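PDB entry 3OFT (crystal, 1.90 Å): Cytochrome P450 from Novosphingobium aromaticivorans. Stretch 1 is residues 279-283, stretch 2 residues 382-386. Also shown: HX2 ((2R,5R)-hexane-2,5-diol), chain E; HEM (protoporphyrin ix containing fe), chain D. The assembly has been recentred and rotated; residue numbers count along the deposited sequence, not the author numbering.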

# COMPACT_ATOMS: atom_id res chain seq x y z
N PRO A 279 0.88 6.89 -6.59
CA PRO A 279 1.52 5.93 -5.71
C PRO A 279 2.01 6.60 -4.42
O PRO A 279 2.55 7.74 -4.46
CB PRO A 279 2.73 5.46 -6.55
CG PRO A 279 3.15 6.75 -7.30
CD PRO A 279 1.75 7.26 -7.73
N THR A 280 1.86 5.92 -3.29
CA THR A 280 2.27 6.56 -2.04
C THR A 280 3.07 5.62 -1.15
O THR A 280 3.28 5.94 0.04
CB THR A 280 1.07 7.11 -1.26
OG1 THR A 280 0.19 6.04 -0.87
CG2 THR A 280 0.31 8.23 -2.07
N VAL A 281 3.48 4.47 -1.71
CA VAL A 281 4.21 3.48 -0.92
C VAL A 281 5.72 3.68 -1.04
O VAL A 281 6.23 3.88 -2.15
CB VAL A 281 3.73 2.00 -1.17
CG1 VAL A 281 4.55 1.07 -0.28
CG2 VAL A 281 2.21 1.84 -0.80
N ALA A 282 6.43 3.70 0.09
CA ALA A 282 7.91 3.69 0.09
C ALA A 282 8.38 2.54 0.95
O ALA A 282 7.66 2.15 1.91
CB ALA A 282 8.51 5.04 0.63
N VAL A 283 9.54 1.96 0.59
CA VAL A 283 10.06 0.80 1.32
C VAL A 283 11.50 1.02 1.76
O VAL A 283 12.23 1.85 1.19
CB VAL A 283 9.99 -0.51 0.50
CG1 VAL A 283 8.54 -0.83 0.13
CG2 VAL A 283 10.95 -0.45 -0.74
C1 HX2 E . 6.73 -1.03 5.72
O1 HX2 E . 7.60 0.70 4.23
C2 HX2 E . 6.43 -0.08 4.56
O2 HX2 E . 2.69 -2.77 2.78
C3 HX2 E . 5.83 -0.77 3.33
C4 HX2 E . 4.57 -1.59 3.66
C5 HX2 E . 3.74 -1.89 2.40
C6 HX2 E . 4.61 -2.59 1.34
CHA HEM D . 4.11 -6.19 -1.09
CHB HEM D . 1.94 -2.03 -2.39
CHC HEM D . -2.37 -4.06 -1.58
CHD HEM D . -0.20 -7.73 0.66
C1A HEM D . 3.87 -4.92 -1.58
C2A HEM D . 4.89 -4.03 -2.09
C3A HEM D . 4.33 -2.88 -2.45
C4A HEM D . 2.90 -2.98 -2.15
CMA HEM D . 5.10 -1.66 -3.01
CAA HEM D . 6.40 -4.38 -2.24
CBA HEM D . 7.06 -4.16 -0.90
CGA HEM D . 8.57 -4.37 -0.96
O1A HEM D . 9.22 -4.35 0.13
O2A HEM D . 9.18 -4.56 -2.06
C1B HEM D . 0.56 -2.21 -2.30
C2B HEM D . -0.44 -1.26 -2.71
C3B HEM D . -1.63 -1.85 -2.48
C4B HEM D . -1.39 -3.17 -1.92
CMB HEM D . -0.13 0.13 -3.30
CAB HEM D . -3.07 -1.35 -2.67
CBB HEM D . -3.37 -0.11 -3.10
C1C HEM D . -2.22 -5.24 -0.90
C2C HEM D . -3.27 -6.17 -0.52
C3C HEM D . -2.64 -7.18 0.14
C4C HEM D . -1.21 -6.96 0.09
CMC HEM D . -4.80 -5.96 -0.78
CAC HEM D . -3.20 -8.48 0.77
CBC HEM D . -4.41 -8.55 1.30
C1D HEM D . 1.12 -7.67 0.37
C2D HEM D . 2.09 -8.66 0.82
C3D HEM D . 3.41 -8.20 0.24
C4D HEM D . 3.16 -6.97 -0.46
CMD HEM D . 1.82 -9.96 1.66
CAD HEM D . 4.76 -8.95 0.43
CBD HEM D . 5.02 -9.69 -0.90
CGD HEM D . 6.44 -10.27 -0.78
O1D HEM D . 7.24 -9.85 0.08
O2D HEM D . 6.82 -11.12 -1.58
NA HEM D . 2.65 -4.25 -1.65
NB HEM D . -0.07 -3.36 -1.88
NC HEM D . -0.99 -5.78 -0.56
ND HEM D . 1.79 -6.69 -0.36
FE HEM D . 0.84 -5.05 -1.18
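Stretch 2, residues 382-386: GNVGA

Two segments far apart in sequence can be joined by very little regular structure, provided their backbones satisfy one another, and residues 279-283 and 382-386 of this cytochrome P450 illustrate the principle. The second stretch runs antiparallel to the first: Thr 280 lies opposite Gly 385, Val 281 opposite Val 384 and Ala 282 opposite Asn 383, with CA-CA distances of 4.8, 4.7 and 5.0 Å. Val 281 and Val 384 form a single beta bridge. Both backbones are extended at this point (phi/psi -93/132 and -128/96), whereas Asn 383 turns to -71/-28 and Gly 382 has a positive phi of 84°. At the angles of Gly 382 a CB would be jammed against the preceding carbonyl oxygen, so the chain enters the contact through a conformation suited to glycine.

Two backbone hydrogen bonds flank the bridge. Gly 385 N donates to Thr 280 O at 2.9 Å, and Ala 282 N donates to Asn 383 O, also at 2.9 Å; both are close to linear. The same carbonyls receive CA-H...O contacts, from Val 384 CA to Thr 280 O at 3.4 Å and from Val 281 CA to Asn 383 O at 3.5 Å, as is usual where antiparallel backbones lie side by side. A third hydrogen bond comes from a side chain: Thr 280, in the p rotamer and with its CA-to-CB bond directed toward stretch 2, donates from OG1 to Gly 385 O at 2.7 Å. Gly 385 is thus held through both its N and its O. An ideal CB on this glycine would lie a tight 3.4 Å from Thr 280 CB, so its bare CA suits the close fit.

Apolar contact is modest by comparison. Val 281 and Val 384, both t rotamers, point sideways and meet at 4.4 Å between their CG2 atoms. Pro 279 and Val 283 point away and make no contact with stretch 2.

Water 1 extends the polar network: its O lies within hydrogen-bonding distance of Thr 280 O and of Gly 382 O, 2.9 Å from each, and so bridges the threonine carbonyl and the start of stretch 2.

The bound hexanediol adds a further link beside the paired backbones. Its O1 donates a hydrogen bond to Ala 282 O at 2.7 Å, while Asn 383 CB approaches the same HX2 O1 to 3.2 Å. On the heme side, Val 281 CG2 lies 3.8 Å from HEM CMB, so one methyl group touches the cofactor as well as Val 384.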

# COMPACT_ATOMS: atom_id res chain seq x y z
N GLY A 382 5.23 9.49 5.69
CA GLY A 382 5.50 8.11 6.23
C GLY A 382 5.63 7.08 5.11
O GLY A 382 5.66 7.44 3.93
N ASN A 383 5.65 5.79 5.47
CA ASN A 383 5.87 4.74 4.50
C ASN A 383 4.69 4.55 3.56
O ASN A 383 4.88 4.14 2.45
CB ASN A 383 6.19 3.41 5.18
CG ASN A 383 7.36 3.54 6.16
OD1 ASN A 383 8.33 4.28 5.90
ND2 ASN A 383 7.24 2.90 7.33
N VAL A 384 3.47 4.87 4.01
CA VAL A 384 2.29 4.81 3.12
C VAL A 384 1.60 6.16 3.23
O VAL A 384 0.83 6.40 4.17
CB VAL A 384 1.31 3.68 3.53
CG1 VAL A 384 0.08 3.67 2.58
CG2 VAL A 384 1.99 2.31 3.52
N GLY A 385 1.91 7.07 2.31
CA GLY A 385 1.32 8.40 2.26
C GLY A 385 -0.16 8.34 1.95
O GLY A 385 -0.63 7.40 1.29
N ALA A 386 -0.92 9.30 2.48
CA ALA A 386 -2.37 9.23 2.37
C ALA A 386 -3.03 10.58 2.65
O ALA A 386 -2.43 11.44 3.33
CB ALA A 386 -2.95 8.12 3.33
O HOH W 1 5.71 7.01 1.09
O HOH W 2 1.00 -4.10 1.01